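Local coordinates for protein eukaryotic translation initiation factor 4 gamma 2 (Homo sapiens, PDB 4IUL) that probably serves as a scaffold in translation initiation, its HEAT-repeat MIF4G domain interacting with the RNA helicase eIF4A, at residues Lys175-Lys183 with Asp195-Met203. Sequence-based numbering, arbitrary orientation.
Sequences KCIKTLLEK and DLECLCQIM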
loop_
_atom_site.group_PDB
_atom_site.type_symbol
_atom_site.label_atom_id
_atom_site.label_comp_id
_atom_site.label_asym_id
_atom_site.label_seq_id
_atom_site.Cartn_x
_atom_site.Cartn_y
_atom_site.Cartn_z
ATOM N N LYS A 175 3.657 6.495 -8.605
ATOM C CA LYS A 175 4.167 7.493 -7.671
ATOM C C LYS A 175 5.077 6.837 -6.626
ATOM O O LYS A 175 6.034 7.452 -6.156
ATOM C CB LYS A 175 3.000 8.217 -6.991
ATOM C CG LYS A 175 3.209 9.707 -6.841
ATOM C CD LYS A 175 1.896 10.429 -6.576
ATOM C CE LYS A 175 0.967 10.334 -7.771
ATOM N NZ LYS A 175 -0.342 11.002 -7.517
ATOM N N CYS A 176 4.772 5.592 -6.264
ATOM C CA CYS A 176 5.588 4.857 -5.310
ATOM C C CYS A 176 6.921 4.510 -5.985
ATOM O O CYS A 176 7.992 4.724 -5.420
ATOM C CB CYS A 176 4.880 3.565 -4.871
ATOM S SG CYS A 176 3.470 3.786 -3.743
ATOM N N ILE A 177 6.845 3.976 -7.199
ATOM C CA ILE A 177 8.032 3.593 -7.951
ATOM C C ILE A 177 8.973 4.775 -8.158
ATOM O O ILE A 177 10.185 4.638 -8.027
ATOM C CB ILE A 177 7.657 3.018 -9.339
ATOM C CG1 ILE A 177 6.959 1.667 -9.166
ATOM C CG2 ILE A 177 8.913 2.893 -10.218
ATOM C CD1 ILE A 177 6.536 1.022 -10.464
ATOM N N LYS A 178 8.406 5.930 -8.482
ATOM C CA LYS A 178 9.195 7.131 -8.721
ATOM C C LYS A 178 9.990 7.580 -7.502
ATOM O O LYS A 178 11.146 7.988 -7.633
ATOM C CB LYS A 178 8.296 8.280 -9.186
ATOM C CG LYS A 178 9.060 9.564 -9.459
ATOM C CD LYS A 178 8.195 10.632 -10.122
ATOM C CE LYS A 178 9.029 11.866 -10.462
ATOM N NZ LYS A 178 8.213 12.929 -11.099
ATOM N N THR A 179 9.381 7.509 -6.321
ATOM C CA THR A 179 10.076 7.930 -5.111
ATOM C C THR A 179 11.174 6.948 -4.707
ATOM O O THR A 179 12.191 7.347 -4.145
ATOM C CB THR A 179 9.097 8.112 -3.927
ATOM O OG1 THR A 179 8.504 6.857 -3.591
ATOM C CG2 THR A 179 8.000 9.095 -4.293
ATOM N N LEU A 180 10.971 5.668 -5.003
ATOM C CA LEU A 180 11.958 4.652 -4.657
ATOM C C LEU A 180 13.213 4.700 -5.529
ATOM O O LEU A 180 14.302 4.368 -5.059
ATOM C CB LEU A 180 11.335 3.252 -4.721
ATOM C CG LEU A 180 10.255 2.922 -3.683
ATOM C CD1 LEU A 180 9.855 1.454 -3.812
ATOM C CD2 LEU A 180 10.783 3.203 -2.277
ATOM N N LEU A 181 13.065 5.116 -6.784
ATOM C CA LEU A 181 14.192 5.204 -7.708
ATOM C C LEU A 181 14.877 6.571 -7.696
ATOM O O LEU A 181 15.994 6.716 -8.203
ATOM C CB LEU A 181 13.737 4.900 -9.137
ATOM C CG LEU A 181 13.520 3.447 -9.554
ATOM C CD1 LEU A 181 12.893 3.402 -10.940
ATOM C CD2 LEU A 181 14.849 2.709 -9.544
ATOM N N GLU A 182 14.206 7.570 -7.131
ATOM C CA GLU A 182 14.759 8.918 -7.076
ATOM C C GLU A 182 16.008 8.979 -6.208
ATOM O O GLU A 182 16.066 8.373 -5.136
ATOM C CB GLU A 182 13.718 9.901 -6.540
ATOM C CG GLU A 182 14.235 11.324 -6.389
ATOM C CD GLU A 182 13.198 12.262 -5.803
ATOM O OE1 GLU A 182 12.776 12.043 -4.646
ATOM O OE2 GLU A 182 12.802 13.218 -6.503
ATOM N N LYS A 183 17.001 9.725 -6.679
ATOM C CA LYS A 183 18.262 9.877 -5.965
ATOM C C LYS A 183 18.380 11.224 -5.258
ATOM O O LYS A 183 18.684 12.244 -5.880
ATOM C CB LYS A 183 19.431 9.701 -6.939
ATOM C CG LYS A 183 20.795 9.983 -6.331
ATOM C CD LYS A 183 21.070 9.081 -5.146
ATOM C CE LYS A 183 22.421 9.391 -4.546
ATOM N NZ LYS A 183 22.700 8.513 -3.388
ATOM N N ASP A 195 15.498 0.430 0.001
ATOM C CA ASP A 195 14.633 1.198 -0.883
ATOM C C ASP A 195 14.535 0.449 -2.214
ATOM O O ASP A 195 13.446 0.277 -2.771
ATOM C CB ASP A 195 15.206 2.599 -1.096
ATOM C CG ASP A 195 14.490 3.650 -0.266
ATOM O OD1 ASP A 195 13.994 3.315 0.834
ATOM O OD2 ASP A 195 14.429 4.817 -0.710
ATOM N N LEU A 196 15.682 -0.011 -2.709
ATOM C CA LEU A 196 15.733 -0.750 -3.961
ATOM C C LEU A 196 15.137 -2.145 -3.810
ATOM O O LEU A 196 14.591 -2.697 -4.765
ATOM C CB LEU A 196 17.177 -0.842 -4.461
ATOM C CG LEU A 196 17.705 0.437 -5.114
ATOM C CD1 LEU A 196 19.184 0.299 -5.451
ATOM C CD2 LEU A 196 16.902 0.707 -6.371
ATOM N N GLU A 197 15.233 -2.715 -2.612
ATOM C CA GLU A 197 14.691 -4.046 -2.372
ATOM C C GLU A 197 13.162 -3.988 -2.406
ATOM O O GLU A 197 12.506 -4.921 -2.867
ATOM C CB GLU A 197 15.159 -4.583 -1.015
ATOM C CG GLU A 197 14.957 -6.083 -0.844
ATOM C CD GLU A 197 15.232 -6.560 0.574
ATOM O OE1 GLU A 197 16.166 -6.029 1.216
ATOM O OE2 GLU A 197 14.521 -7.477 1.043
ATOM N N CYS A 198 12.604 -2.890 -1.902
ATOM C CA CYS A 198 11.159 -2.692 -1.885
ATOM C C CYS A 198 10.675 -2.571 -3.334
ATOM O O CYS A 198 9.676 -3.174 -3.715
ATOM C CB CYS A 198 10.824 -1.419 -1.103
ATOM S SG CYS A 198 9.063 -1.063 -0.844
ATOM N N LEU A 199 11.405 -1.795 -4.136
ATOM C CA LEU A 199 11.068 -1.590 -5.542
ATOM C C LEU A 199 10.933 -2.916 -6.283
ATOM O O LEU A 199 9.985 -3.117 -7.040
ATOM C CB LEU A 199 12.129 -0.729 -6.228
ATOM C CG LEU A 199 12.018 -0.635 -7.752
ATOM C CD1 LEU A 199 10.729 0.075 -8.138
ATOM C CD2 LEU A 199 13.217 0.105 -8.303
ATOM N N CYS A 200 11.873 -3.827 -6.066
ATOM C CA CYS A 200 11.800 -5.118 -6.733
ATOM C C CYS A 200 10.574 -5.899 -6.267
ATOM O O CYS A 200 9.989 -6.656 -7.035
ATOM C CB CYS A 200 13.083 -5.920 -6.491
ATOM S SG CYS A 200 14.529 -5.226 -7.357
ATOM N N GLN A 201 10.183 -5.708 -5.012
ATOM C CA GLN A 201 9.012 -6.385 -4.468
ATOM C C GLN A 201 7.785 -5.902 -5.234
ATOM O O GLN A 201 7.034 -6.702 -5.793
ATOM C CB GLN A 201 8.845 -6.051 -2.987
ATOM C CG GLN A 201 7.667 -6.745 -2.342
ATOM C CD GLN A 201 7.832 -8.253 -2.332
ATOM O OE1 GLN A 201 8.651 -8.792 -1.586
ATOM N NE2 GLN A 201 7.064 -8.942 -3.173
ATOM N N ILE A 202 7.595 -4.583 -5.249
ATOM C CA ILE A 202 6.482 -3.949 -5.955
ATOM C C ILE A 202 6.465 -4.373 -7.415
ATOM O O ILE A 202 5.428 -4.760 -7.951
ATOM C CB ILE A 202 6.594 -2.401 -5.900
ATOM C CG1 ILE A 202 5.985 -1.884 -4.599
ATOM C CG2 ILE A 202 5.906 -1.772 -7.108
ATOM C CD1 ILE A 202 4.506 -2.195 -4.454
ATOM N N MET A 203 7.626 -4.299 -8.051
ATOM C CA MET A 203 7.757 -4.663 -9.452
ATOM C C MET A 203 7.291 -6.100 -9.741
ATOM O O MET A 203 6.643 -6.344 -10.761
ATOM C CB MET A 203 9.211 -4.465 -9.895
ATOM C CG MET A 203 9.378 -3.964 -11.318
ATOM S SD MET A 203 8.711 -2.308 -11.627
ATOM C CE MET A 203 7.321 -2.709 -12.549
#
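Leu180 contributes the largest part of this contact: its CD1 presses into a hollow on helix 193-210 bounded by Asp195, Cys198 and Leu199. The methyl reaches the backbone itself, with CD1 3.6 Å from Leu199 N, while Cys198 SG lies 4.0 Å from CD1 and forms one wall. Leu180 CD2 and CB also pack against Asp195, CD2 at 4.0 Å from the Asp195 carbonyl O. Leu199 answers as the bump from the other helix, its forked end entering between Ile177 and Leu181. With CG anti to the backbone N (chi1 170°), the Leu199 fork is directed at helix 170-181, one methyl to each neighbour: CD1 meets Ile177 CG2 at 3.9 Å, and CD2 meets Leu181 CD2 at 3.3 Å, tighter than usual van der Waals contact. Both neighbours cross Leu199 at about a right angle. Ile177 spreads its branches further along, CG1 resting 4.1 Å from Ile202 CG2 and CD1 touching Met203 SD, where the bent methionine chain curls back to the interface. At the other end, Leu181 CD2 also brushes Leu196 CD2. No hydrogen bond joins the two segments; the fit is apolar and largely buried. Helix 141-163 covers one flank, through Ile156 against Leu180, and helix 216-227 another, where Tyr222 meets Ile177 and Phe223 meets Met203. The short helical segments are roughly antiparallel (152°), their axes approaching to 9.3 Å, and an 11-residue connection, 182-192, joins helix 170-181 to helix 193-210. Such neighbouring antiparallel helices, interlocked by aliphatic side chains, are characteristic of the HEAT-repeat solenoid of MIF4G domains.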